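Local coordinates for 336aa long hypothetical dTDP-glucose 4,6-dehydratase (Pyrococcus horikoshii, PDB 2HUN), which probably acts as an NAD(+)-dependent dTDP-glucose 4,6-dehydratase, a sugar-nucleotide-modifying lyase built on a Rossmann fold, at residues W217-D222 / P296-D301; K5-G10 / E71-V76; R90-P95 / S148-A153. All coordinates share one frame; numbering follows the deposited sequence.

Contact 1. Residues W217-D222 / P296-D301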
# COMPACT_ATOMS: atom_id res chain seq x y z
N TRP A 217 18.13 -16.75 1.64
CA TRP A 217 19.21 -16.11 0.90
C TRP A 217 19.13 -16.47 -0.57
O TRP A 217 19.10 -17.65 -0.94
CB TRP A 217 20.56 -16.49 1.50
CG TRP A 217 20.71 -15.95 2.89
CD1 TRP A 217 20.43 -16.61 4.06
CD2 TRP A 217 21.07 -14.61 3.26
NE1 TRP A 217 20.58 -15.76 5.13
CE2 TRP A 217 20.97 -14.53 4.66
CE3 TRP A 217 21.45 -13.48 2.53
CZ2 TRP A 217 21.25 -13.35 5.36
CZ3 TRP A 217 21.72 -12.30 3.23
CH2 TRP A 217 21.62 -12.25 4.63
N LEU A 218 19.08 -15.44 -1.41
CA LEU A 218 18.99 -15.62 -2.85
C LEU A 218 20.18 -14.99 -3.57
O LEU A 218 20.41 -13.78 -3.45
CB LEU A 218 17.69 -14.98 -3.35
CG LEU A 218 17.36 -14.93 -4.84
CD1 LEU A 218 17.08 -16.33 -5.34
CD2 LEU A 218 16.15 -14.03 -5.06
N TYR A 219 20.94 -15.79 -4.32
CA TYR A 219 22.09 -15.25 -5.05
C TYR A 219 21.55 -14.19 -6.01
O TYR A 219 20.60 -14.43 -6.75
CB TYR A 219 22.81 -16.35 -5.83
CG TYR A 219 24.11 -15.87 -6.46
CD1 TYR A 219 25.11 -15.30 -5.68
CD2 TYR A 219 24.31 -15.96 -7.84
CE1 TYR A 219 26.28 -14.81 -6.26
CE2 TYR A 219 25.48 -15.47 -8.43
CZ TYR A 219 26.46 -14.90 -7.63
OH TYR A 219 27.60 -14.38 -8.20
N VAL A 220 22.17 -13.01 -6.01
CA VAL A 220 21.70 -11.91 -6.84
C VAL A 220 21.49 -12.26 -8.32
O VAL A 220 20.50 -11.85 -8.92
CB VAL A 220 22.63 -10.67 -6.73
CG1 VAL A 220 23.99 -10.96 -7.36
CG2 VAL A 220 21.96 -9.47 -7.38
N GLU A 221 22.40 -13.03 -8.91
CA GLU A 221 22.22 -13.38 -10.32
C GLU A 221 20.91 -14.16 -10.53
O GLU A 221 20.25 -14.02 -11.57
CB GLU A 221 23.40 -14.20 -10.86
CG GLU A 221 23.42 -14.31 -12.38
CD GLU A 221 24.45 -15.30 -12.90
OE1 GLU A 221 25.62 -15.19 -12.50
OE2 GLU A 221 24.09 -16.18 -13.70
N ASP A 222 20.54 -14.99 -9.55
CA ASP A 222 19.30 -15.76 -9.64
C ASP A 222 18.10 -14.83 -9.56
O ASP A 222 17.07 -15.07 -10.20
CB ASP A 222 19.22 -16.80 -8.52
CG ASP A 222 19.82 -18.14 -8.92
OD1 ASP A 222 19.72 -18.50 -10.11
OD2 ASP A 222 20.38 -18.82 -8.04
N PRO A 296 16.18 -21.71 -9.07
CA PRO A 296 17.49 -21.11 -8.81
C PRO A 296 18.53 -21.89 -9.62
O PRO A 296 18.43 -23.11 -9.75
CB PRO A 296 17.66 -21.30 -7.31
CG PRO A 296 16.25 -21.24 -6.80
CD PRO A 296 15.51 -22.09 -7.81
N LYS A 297 19.51 -21.18 -10.17
CA LYS A 297 20.56 -21.81 -10.97
C LYS A 297 21.74 -22.24 -10.09
O LYS A 297 22.49 -23.15 -10.44
CB LYS A 297 21.04 -20.85 -12.05
CG LYS A 297 22.24 -21.33 -12.85
CD LYS A 297 22.72 -20.27 -13.85
CE LYS A 297 23.95 -20.73 -14.61
NZ LYS A 297 23.68 -21.95 -15.42
N TYR A 298 21.89 -21.58 -8.95
CA TYR A 298 22.99 -21.85 -8.04
C TYR A 298 22.48 -22.29 -6.67
O TYR A 298 21.44 -21.82 -6.20
CB TYR A 298 23.83 -20.58 -7.85
CG TYR A 298 24.27 -19.92 -9.13
CD1 TYR A 298 25.29 -20.46 -9.91
CD2 TYR A 298 23.67 -18.74 -9.57
CE1 TYR A 298 25.70 -19.86 -11.10
CE2 TYR A 298 24.06 -18.12 -10.75
CZ TYR A 298 25.08 -18.68 -11.51
OH TYR A 298 25.46 -18.07 -12.68
N THR A 299 23.22 -23.19 -6.03
CA THR A 299 22.86 -23.63 -4.68
C THR A 299 23.45 -22.56 -3.77
O THR A 299 24.19 -21.69 -4.25
CB THR A 299 23.50 -24.99 -4.33
OG1 THR A 299 24.92 -24.89 -4.44
CG2 THR A 299 23.00 -26.08 -5.27
N PHE A 300 23.14 -22.59 -2.49
CA PHE A 300 23.68 -21.60 -1.57
C PHE A 300 25.20 -21.68 -1.57
O PHE A 300 25.89 -20.66 -1.59
CB PHE A 300 23.14 -21.82 -0.16
CG PHE A 300 23.57 -20.76 0.82
CD1 PHE A 300 23.17 -19.44 0.65
CD2 PHE A 300 24.38 -21.08 1.90
CE1 PHE A 300 23.57 -18.45 1.55
CE2 PHE A 300 24.78 -20.10 2.80
CZ PHE A 300 24.38 -18.79 2.63
N ASP A 301 25.72 -22.91 -1.56
CA ASP A 301 27.17 -23.15 -1.57
C ASP A 301 27.85 -22.56 -2.80
O ASP A 301 28.91 -21.95 -2.71
CB ASP A 301 27.46 -24.65 -1.51
CG ASP A 301 27.56 -25.16 -0.09
OD1 ASP A 301 26.65 -24.90 0.71
OD2 ASP A 301 28.56 -25.84 0.21
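Tyr-298 lies at the heart of this contact, touching Tyr-219 through its ring and Glu-221 through its hydroxyl. The two tyrosines form an offset edge-to-face pair: the edge of the Tyr-219 ring is turned toward the face of the Tyr-298 ring, with the planes 82° apart, and the closest atoms, CD2 of each, are 3.3 Å from one another. CG of Lys-297 covers the centre of the other face, 4.0 Å above the plane, while Tyr-219 comes in off-centre, near CD2 and CE2 of Tyr-298. Tyr-298 OH donates to OE2 of Glu-221 over 2.5 Å, reaching the oxygen from above the carboxylate plane, and OE1 is close by at 2.9 Å from the same OH; the carboxylate is nearly perpendicular to the ring. Glu-221 OE2 is gripped a second time, by a salt bridge to Arg-225.

The next shell fixes the backbone that carries the ring. Asp-222, buried in the first turn of helix 220-233, accepts from two successive amides: Lys-297 N to OD1 at 2.7 Å, a nearly straight bond (168°), and Tyr-298 N to OD2 at 3.3 Å, through the syn lone pair. The start of the helix would be expected to favour the charged form of this carboxylate. Farther along, CB of Trp-217 meets CE1 of Phe-300 at 3.6 Å, the two side chains lying side by side and pointing the same way. The Phe-300 ring also packs on Val-253 and Ile-256 of helix 250-260.

Tyr-219 is the N-cap of helix 220-233, and Thr-299 that of helix 300-313. What results is a strand-to-helix junction in the Rossmann-type fold of an extended short-chain dehydrogenase/reductase, where strand 215-219 and the helix after it receive the loop leading into helix 300-313.

Contact 2. Residues K5-G10 / E71-V76; sequences KLLVTG and ELVRKV. With NAD (nicotinamide-adenine-dinucleotide), chain C.
Lys-75 O, the oxygen of a flat peptide group, touches CD of Lys-5 at 3.3 Å, and Lys-5 O comes within 3.4 Å of CB of Val-76; no flat side chains stack across the contact. No hydrogen bond joins the two segments, which meet by van der Waals contact. Within 71-76, the guanidinium of Arg-74 has OE1 of Glu-71 at its edge and in its plane, a salt bridge along the outside of the helix.

Farther along the strand, Leu-7 carries the apolar contact. It points toward the helix, and with CG anti to the backbone N (chi1 172°) its two methyls reach different helix residues: CD1 meets CD1 of Leu-72 at 3.9 Å, while CD2 meets CG2 of Val-73 at 4.0 Å. Leu-7 crosses both of these side chains at about a right angle. Nearer the backbone, CB of Leu-7 packs against CG1 of Val-76, also at 3.9 Å.

Past the end of the strand, CA of Gly-10 approaches O4B of the NAD adenosine ribose at 3.3 Å, on a backbone of positive phi.

Helix 66-74 is the connection in a beta-alpha-beta crossover of the parallel Rossmann sheet, from strand 56-60 to strand 78-81, and packs on a face of strand 5-9 on the way. Ile-33 and Ile-35 of strand 31-36 also touch Leu-7, whereas Val-73 turns to Ser-112 and Ile-113 of helix 96-116.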
# COMPACT_ATOMS: atom_id res chain seq x y z
N LYS A 5 14.76 -1.82 -25.70
CA LYS A 5 15.38 -0.72 -24.95
C LYS A 5 14.79 -0.73 -23.55
O LYS A 5 13.57 -0.67 -23.39
CB LYS A 5 15.08 0.64 -25.59
CG LYS A 5 15.41 0.77 -27.06
CD LYS A 5 15.17 2.20 -27.52
CE LYS A 5 14.83 2.26 -28.99
NZ LYS A 5 15.84 1.56 -29.82
N LEU A 6 15.64 -0.79 -22.53
CA LEU A 6 15.15 -0.81 -21.16
C LEU A 6 15.56 0.40 -20.34
O LEU A 6 16.67 0.91 -20.49
CB LEU A 6 15.66 -2.05 -20.41
CG LEU A 6 15.35 -3.45 -20.94
CD1 LEU A 6 16.02 -4.47 -20.01
CD2 LEU A 6 13.85 -3.67 -21.00
N LEU A 7 14.65 0.85 -19.49
CA LEU A 7 14.93 1.93 -18.57
C LEU A 7 15.07 1.20 -17.24
O LEU A 7 14.11 0.57 -16.79
CB LEU A 7 13.76 2.91 -18.48
CG LEU A 7 13.96 3.96 -17.37
CD1 LEU A 7 15.12 4.89 -17.76
CD2 LEU A 7 12.68 4.75 -17.16
N VAL A 8 16.25 1.26 -16.64
CA VAL A 8 16.47 0.61 -15.35
C VAL A 8 16.65 1.68 -14.28
O VAL A 8 17.62 2.43 -14.32
CB VAL A 8 17.74 -0.28 -15.36
CG1 VAL A 8 17.99 -0.84 -13.97
CG2 VAL A 8 17.58 -1.43 -16.38
N THR A 9 15.71 1.77 -13.34
CA THR A 9 15.82 2.76 -12.27
C THR A 9 16.64 2.15 -11.13
O THR A 9 16.58 0.94 -10.89
CB THR A 9 14.43 3.21 -11.71
OG1 THR A 9 13.86 2.16 -10.92
CG2 THR A 9 13.48 3.57 -12.85
N GLY A 10 17.40 3.00 -10.45
CA GLY A 10 18.23 2.52 -9.35
C GLY A 10 19.31 1.58 -9.85
O GLY A 10 19.78 0.71 -9.12
N GLU A 71 10.34 11.73 -20.32
CA GLU A 71 11.15 11.71 -21.54
C GLU A 71 11.83 10.36 -21.72
O GLU A 71 11.95 9.86 -22.84
CB GLU A 71 12.19 12.82 -21.48
CG GLU A 71 11.62 14.18 -21.11
CD GLU A 71 10.91 14.87 -22.27
OE1 GLU A 71 10.28 14.18 -23.10
OE2 GLU A 71 10.97 16.12 -22.33
N LEU A 72 12.26 9.76 -20.62
CA LEU A 72 12.93 8.47 -20.70
C LEU A 72 11.92 7.34 -20.97
O LEU A 72 12.17 6.46 -21.79
CB LEU A 72 13.69 8.19 -19.39
CG LEU A 72 14.73 9.24 -18.98
CD1 LEU A 72 15.42 8.79 -17.69
CD2 LEU A 72 15.74 9.45 -20.10
N VAL A 73 10.79 7.38 -20.28
CA VAL A 73 9.76 6.36 -20.46
C VAL A 73 9.24 6.34 -21.90
O VAL A 73 8.97 5.27 -22.45
CB VAL A 73 8.58 6.57 -19.47
CG1 VAL A 73 7.36 5.79 -19.94
CG2 VAL A 73 8.99 6.10 -18.08
N ARG A 74 9.13 7.53 -22.49
CA ARG A 74 8.66 7.67 -23.87
C ARG A 74 9.46 6.87 -24.88
O ARG A 74 8.91 6.38 -25.87
CB ARG A 74 8.73 9.13 -24.32
CG ARG A 74 7.83 10.11 -23.62
CD ARG A 74 8.10 11.49 -24.20
NE ARG A 74 7.87 11.50 -25.65
CZ ARG A 74 8.55 12.25 -26.51
NH1 ARG A 74 9.52 13.06 -26.09
NH2 ARG A 74 8.27 12.18 -27.81
N LYS A 75 10.76 6.73 -24.65
CA LYS A 75 11.62 6.04 -25.60
C LYS A 75 12.05 4.60 -25.34
O LYS A 75 12.88 4.07 -26.07
CB LYS A 75 12.88 6.89 -25.84
CG LYS A 75 13.82 6.93 -24.65
CD LYS A 75 14.99 7.88 -24.86
CE LYS A 75 14.61 9.30 -24.54
NZ LYS A 75 15.83 10.14 -24.34
N VAL A 76 11.51 3.95 -24.32
CA VAL A 76 11.92 2.57 -24.06
C VAL A 76 10.82 1.54 -24.31
O VAL A 76 9.65 1.89 -24.45
CB VAL A 76 12.44 2.40 -22.60
CG1 VAL A 76 13.68 3.24 -22.39
CG2 VAL A 76 11.35 2.78 -21.61
PA NAD C . 20.57 -0.10 -3.07
O1A NAD C . 20.35 0.72 -1.87
O2A NAD C . 21.89 -0.78 -3.26
O5B NAD C . 20.35 0.85 -4.34
C5B NAD C . 19.16 1.63 -4.55
C4B NAD C . 19.48 2.46 -5.80
O4B NAD C . 18.34 3.26 -6.17
C3B NAD C . 20.65 3.45 -5.53
O3B NAD C . 21.59 3.42 -6.62
C2B NAD C . 19.93 4.79 -5.32
O2B NAD C . 20.69 5.97 -5.62
C1B NAD C . 18.70 4.64 -6.22
N9A NAD C . 17.54 5.45 -5.79
C8A NAD C . 16.94 5.49 -4.59
N7A NAD C . 15.93 6.36 -4.63
C5A NAD C . 15.87 6.87 -5.85
C6A NAD C . 15.03 7.83 -6.49
N6A NAD C . 14.03 8.45 -5.88
N1A NAD C . 15.30 8.11 -7.85
C2A NAD C . 16.36 7.48 -8.51
N3A NAD C . 17.15 6.58 -7.91
C4A NAD C . 16.90 6.29 -6.60
O3 NAD C . 19.52 -1.28 -2.93
PN NAD C . 19.15 -2.59 -3.73
O1N NAD C . 19.36 -3.66 -2.71
O2N NAD C . 19.96 -2.74 -4.96
O5D NAD C . 17.55 -2.50 -3.95
C5D NAD C . 16.91 -2.55 -5.23
C4D NAD C . 15.41 -2.88 -5.03
O4D NAD C . 15.24 -4.24 -4.61
C3D NAD C . 14.74 -1.98 -3.99
O3D NAD C . 13.45 -1.57 -4.50
C2D NAD C . 14.62 -2.90 -2.74
O2D NAD C . 13.49 -2.51 -1.96
C1D NAD C . 14.49 -4.27 -3.38
N1N NAD C . 14.96 -5.40 -2.55
C2N NAD C . 16.34 -5.58 -2.22
C3N NAD C . 16.71 -6.69 -1.44
C7N NAD C . 18.18 -6.96 -1.05
O7N NAD C . 18.47 -8.03 -0.51
N7N NAD C . 19.10 -6.04 -1.31
C4N NAD C . 15.72 -7.60 -0.99
C5N NAD C . 14.37 -7.40 -1.32
C6N NAD C . 13.97 -6.31 -2.11

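Contact 3. Residues R90-P95 / S148-A153. With NAD (nicotinamide-adenine-dinucleotide), chain C.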
# COMPACT_ATOMS: atom_id res chain seq x y z
N ARG A 90 16.87 3.96 9.09
CA ARG A 90 16.77 5.30 8.54
C ARG A 90 15.30 5.64 8.25
O ARG A 90 14.91 6.81 8.33
CB ARG A 90 17.60 5.40 7.25
CG ARG A 90 19.05 5.83 7.49
CD ARG A 90 19.95 5.56 6.29
NE ARG A 90 19.41 6.04 5.03
CZ ARG A 90 19.56 7.29 4.60
NH1 ARG A 90 20.23 8.15 5.35
NH2 ARG A 90 19.03 7.67 3.44
N SER A 91 14.49 4.63 7.93
CA SER A 91 13.07 4.86 7.64
C SER A 91 12.30 5.19 8.91
O SER A 91 11.30 5.89 8.87
CB SER A 91 12.45 3.65 6.92
OG SER A 91 12.23 2.54 7.78
N ILE A 92 12.77 4.68 10.04
CA ILE A 92 12.12 4.94 11.32
C ILE A 92 12.42 6.35 11.81
O ILE A 92 11.57 7.00 12.42
CB ILE A 92 12.57 3.91 12.39
CG1 ILE A 92 12.16 2.51 11.95
CG2 ILE A 92 11.97 4.26 13.75
CD1 ILE A 92 12.64 1.40 12.84
N SER A 93 13.62 6.84 11.52
CA SER A 93 14.04 8.18 11.92
C SER A 93 13.44 9.27 11.04
O SER A 93 12.90 10.26 11.53
CB SER A 93 15.57 8.30 11.88
OG SER A 93 16.17 7.24 12.61
N SER A 94 13.55 9.10 9.73
CA SER A 94 13.01 10.08 8.79
C SER A 94 12.28 9.36 7.65
O SER A 94 12.85 9.13 6.58
CB SER A 94 14.12 10.96 8.22
OG SER A 94 13.58 11.99 7.41
N PRO A 95 11.00 9.02 7.87
CA PRO A 95 10.19 8.33 6.86
C PRO A 95 9.94 9.14 5.60
O PRO A 95 9.69 8.56 4.54
CB PRO A 95 8.90 8.01 7.62
CG PRO A 95 8.77 9.17 8.55
CD PRO A 95 10.20 9.34 9.06
N SER A 148 6.07 -3.71 8.89
CA SER A 148 6.38 -3.31 10.26
C SER A 148 7.30 -2.11 10.37
O SER A 148 7.71 -1.74 11.46
CB SER A 148 7.00 -4.49 11.03
OG SER A 148 8.27 -4.82 10.52
N SER A 149 7.64 -1.48 9.24
CA SER A 149 8.50 -0.30 9.26
C SER A 149 8.06 0.67 8.18
O SER A 149 7.36 0.28 7.25
CB SER A 149 9.97 -0.68 9.04
OG SER A 149 10.22 -1.07 7.70
N PRO A 150 8.46 1.95 8.28
CA PRO A 150 8.07 2.91 7.25
C PRO A 150 8.62 2.47 5.90
O PRO A 150 8.02 2.71 4.85
CB PRO A 150 8.68 4.22 7.74
CG PRO A 150 8.61 4.07 9.23
CD PRO A 150 9.08 2.64 9.43
N TYR A 151 9.78 1.82 5.93
CA TYR A 151 10.38 1.35 4.70
C TYR A 151 9.47 0.33 4.01
O TYR A 151 9.12 0.50 2.84
CB TYR A 151 11.74 0.70 4.96
CG TYR A 151 12.19 -0.24 3.86
CD1 TYR A 151 12.42 0.24 2.57
CD2 TYR A 151 12.33 -1.61 4.09
CE1 TYR A 151 12.79 -0.63 1.53
CE2 TYR A 151 12.70 -2.48 3.06
CZ TYR A 151 12.93 -1.99 1.78
OH TYR A 151 13.31 -2.83 0.76
N SER A 152 9.10 -0.73 4.72
CA SER A 152 8.26 -1.76 4.13
C SER A 152 6.83 -1.26 3.89
O SER A 152 6.16 -1.73 2.98
CB SER A 152 8.27 -3.04 4.99
OG SER A 152 7.78 -2.82 6.30
N ALA A 153 6.39 -0.30 4.69
CA ALA A 153 5.04 0.23 4.52
C ALA A 153 4.98 1.07 3.24
O ALA A 153 3.95 1.07 2.54
CB ALA A 153 4.65 1.08 5.72
PA NAD C . 20.57 -0.10 -3.07
O1A NAD C . 20.35 0.72 -1.87
O2A NAD C . 21.89 -0.78 -3.26
O5B NAD C . 20.35 0.85 -4.34
C5B NAD C . 19.16 1.63 -4.55
C4B NAD C . 19.48 2.46 -5.80
O4B NAD C . 18.34 3.26 -6.17
C3B NAD C . 20.65 3.45 -5.53
O3B NAD C . 21.59 3.42 -6.62
C2B NAD C . 19.93 4.79 -5.32
O2B NAD C . 20.69 5.97 -5.62
C1B NAD C . 18.70 4.64 -6.22
N9A NAD C . 17.54 5.45 -5.79
C8A NAD C . 16.94 5.49 -4.59
N7A NAD C . 15.93 6.36 -4.63
C5A NAD C . 15.87 6.87 -5.85
C6A NAD C . 15.03 7.83 -6.49
N6A NAD C . 14.03 8.45 -5.88
N1A NAD C . 15.30 8.11 -7.85
C2A NAD C . 16.36 7.48 -8.51
N3A NAD C . 17.15 6.58 -7.91
C4A NAD C . 16.90 6.29 -6.60
O3 NAD C . 19.52 -1.28 -2.93
PN NAD C . 19.15 -2.59 -3.73
O1N NAD C . 19.36 -3.66 -2.71
O2N NAD C . 19.96 -2.74 -4.96
O5D NAD C . 17.55 -2.50 -3.95
C5D NAD C . 16.91 -2.55 -5.23
C4D NAD C . 15.41 -2.88 -5.03
O4D NAD C . 15.24 -4.24 -4.61
C3D NAD C . 14.74 -1.98 -3.99
O3D NAD C . 13.45 -1.57 -4.50
C2D NAD C . 14.62 -2.90 -2.74
O2D NAD C . 13.49 -2.51 -1.96
C1D NAD C . 14.49 -4.27 -3.38
N1N NAD C . 14.96 -5.40 -2.55
C2N NAD C . 16.34 -5.58 -2.22
C3N NAD C . 16.71 -6.69 -1.44
C7N NAD C . 18.18 -6.96 -1.05
O7N NAD C . 18.47 -8.03 -0.51
N7N NAD C . 19.10 -6.04 -1.31
C4N NAD C . 15.72 -7.60 -0.99
C5N NAD C . 14.37 -7.40 -1.32
C6N NAD C . 13.97 -6.31 -2.11
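Ser-91 and Pro-150 face each other where two helices meet, with the pyrrolidine ring lying against the serine backbone: CG of Pro-150 is 3.3 Å from Ser-91 O. The serine side chain is directed at the start of the other helix. Its OG, set between the backbone N and the carbonyl carbon (chi1 74°), comes within 3.4 Å of CB of Tyr-151 and is hydrogen-bonded to Val-88 O one turn back. Two further side chains flank the proline. CG1 of Ile-92 sits 4.0 Å from its CD, the two groups meeting at a slant, and CB of Pro-95 is 3.8 Å from its CB.

Tyr-151 departs from this cluster. Its ring extends toward NAD, where OH shares a 2.7 Å hydrogen bond with O2D of the nicotinamide ribose, the sugar oxygen lying in the ring plane at its edge.

Ser-149 and Ser-152 fix the helix start reciprocally as a capping box, Ser-152 N reaching Ser-149 OG at 175°. Thr-168 of the second subunit packs on Ile-92 and Pro-150. Tyr-151 and Lys-155, both NAD ligands on helix 150-168, are consistent with the Tyr-x-x-x-Lys active-site pattern of short-chain dehydrogenases/reductases.

The three contacts lie with their centres 28 Å from one another, and their nearest atoms remain about 11 to 13 Å apart. Along the chain they follow in series: contact 2, contact 3, contact 1. Contacts 1 and 2 reach the same mixed sheet, through strands 215-219 and 5-9, whereas contact 3 joins helices 88-93 and 150-168 across the chain's centre from contact 1 and also borders the second subunit. Contacts 2 and 3 touch NAD in its two halves, at the adenosine ribose and the nicotinamide ribose; the side chain of Trp-217 in contact 1 is about 7 Å from NAD. Together the contacts tie sheet, helices and loops together around the cofactor site.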